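PDB 1VPB: putative modulator of DNA gyrase from Bacteroides thetaiotaomicron, which is probably a metallopeptidase of the U62 (PmbA/TldD) family. Local coordinates for residues R258-S261 against P262-A266. Numbering follows the deposited sequence.
Sequences RLLS and PMISA
P262 kinks helix 256-265, setting its ring carbon CD 3.2 Å from the carbonyl O of R258, where a regular turn would bring a backbone N-H. The proline nitrogen carries no hydrogen, and the bond to the turn before is missing here. CG of the same ring lies 3.7 Å from L259 O, a carbonyl that instead accepts a bond from the indole NE1 of W420. Replacing the proline with an alanine would probably lose the ring's contact with these two carbonyls and its cover against Y391 and L416, opening a gap beside them.

Regular hydrogen bonding returns just past the kink. L260 O accepts I264 N at 3.1 Å, and a weak, bent bond from M263 N reaches the same oxygen. One residue on, S265 N gives its hydrogen to S261 O at 3.0 Å with an N-H...O angle of 160°.

Among the apolar side chains, L260 and I264 cross obliquely, CG of the leucine 4.0 Å from CG1 of the isoleucine. CG of L260 stands anti to the backbone N (chi1 -174°), which carries the isobutyl end along the helix toward I264. W420 touches both L260 and M263.

On the more open side, a water joins the two serines, 3.0 Å from S261 OG and 2.8 Å from S265 OG.

The chemistry thus divides by side: L260, M263 and I264 are buried, the first two against W420, while the serines engage water, and the bond from W420 gives a carbonyl at the kink a donor from outside the helix.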
loop_
_atom_site.group_PDB
_atom_site.type_symbol
_atom_site.label_atom_id
_atom_site.label_comp_id
_atom_site.label_asym_id
_atom_site.label_seq_id
_atom_site.Cartn_x
_atom_site.Cartn_y
_atom_site.Cartn_z
ATOM N N ARG A 258 -1.277 17.605 9.065
ATOM C CA ARG A 258 0.001 16.875 8.973
ATOM C C ARG A 258 0.887 17.011 10.220
ATOM O O ARG A 258 1.398 16.013 10.733
ATOM C CB ARG A 258 0.798 17.302 7.722
ATOM C CG ARG A 258 1.935 16.297 7.293
ATOM C CD ARG A 258 3.378 16.439 7.901
ATOM N NE ARG A 258 3.995 15.109 8.078
ATOM C CZ ARG A 258 4.994 14.583 7.355
ATOM N NH1 ARG A 258 5.596 15.227 6.343
ATOM N NH2 ARG A 258 5.398 13.355 7.662
ATOM N N LEU A 259 1.073 18.236 10.713
ATOM C CA LEU A 259 1.869 18.433 11.926
ATOM C C LEU A 259 1.191 17.927 13.216
ATOM O O LEU A 259 1.884 17.664 14.219
ATOM C CB LEU A 259 2.227 19.920 12.054
ATOM C CG LEU A 259 3.157 20.439 10.973
ATOM C CD1 LEU A 259 3.240 21.970 11.064
ATOM C CD2 LEU A 259 4.538 19.780 11.146
ATOM N N LEU A 260 -0.143 17.808 13.209
ATOM C CA LEU A 260 -0.884 17.344 14.340
ATOM C C LEU A 260 -0.883 15.834 14.432
ATOM O O LEU A 260 -0.885 15.243 15.522
ATOM C CB LEU A 260 -2.345 17.804 14.262
ATOM C CG LEU A 260 -3.193 17.496 15.472
ATOM C CD1 LEU A 260 -2.693 18.139 16.748
ATOM C CD2 LEU A 260 -4.614 17.973 15.204
ATOM N N SER A 261 -0.854 15.218 13.265
ATOM C CA SER A 261 -0.942 13.753 13.158
ATOM C C SER A 261 0.019 12.983 14.093
ATOM O O SER A 261 -0.431 12.119 14.808
ATOM C CB SER A 261 -0.711 13.329 11.702
ATOM O OG SER A 261 -0.941 11.954 11.608
ATOM N N PRO A 262 1.312 13.297 14.129
ATOM C CA PRO A 262 2.203 12.577 15.034
ATOM C C PRO A 262 1.923 12.777 16.498
ATOM O O PRO A 262 2.251 11.909 17.312
ATOM C CB PRO A 262 3.584 13.068 14.653
ATOM C CG PRO A 262 3.407 14.260 13.863
ATOM C CD PRO A 262 2.055 14.234 13.263
ATOM N N MET A 263 1.284 13.893 16.856
ATOM C CA MET A 263 0.884 14.094 18.243
ATOM C C MET A 263 -0.232 13.115 18.559
ATOM O O MET A 263 -0.272 12.503 19.630
ATOM C CB MET A 263 0.380 15.516 18.443
ATOM C CG MET A 263 1.427 16.600 18.205
ATOM S SD MET A 263 2.675 16.778 19.494
ATOM C CE MET A 263 1.818 17.569 20.783
ATOM N N ILE A 264 -1.153 12.957 17.621
ATOM C CA ILE A 264 -2.284 12.060 17.861
ATOM C C ILE A 264 -1.817 10.600 17.903
ATOM O O ILE A 264 -2.283 9.839 18.723
ATOM C CB ILE A 264 -3.323 12.257 16.778
ATOM C CG1 ILE A 264 -3.785 13.732 16.798
ATOM C CG2 ILE A 264 -4.511 11.306 16.940
ATOM C CD1 ILE A 264 -4.293 14.219 18.063
ATOM N N SER A 265 -0.852 10.244 17.072
ATOM C CA SER A 265 -0.289 8.880 17.107
ATOM C C SER A 265 0.311 8.564 18.467
ATOM O O SER A 265 0.172 7.452 18.982
ATOM C CB SER A 265 0.753 8.707 16.013
ATOM O OG SER A 265 0.199 8.822 14.719
ATOM N N ALA A 266 0.945 9.559 19.077
ATOM C CA ALA A 266 1.586 9.417 20.363
ATOM C C ALA A 266 0.607 9.187 21.498
ATOM O O ALA A 266 0.973 8.814 22.601
ATOM C CB ALA A 266 2.467 10.612 20.643
HETATM O O HOH W 1 1.241 10.143 12.513
#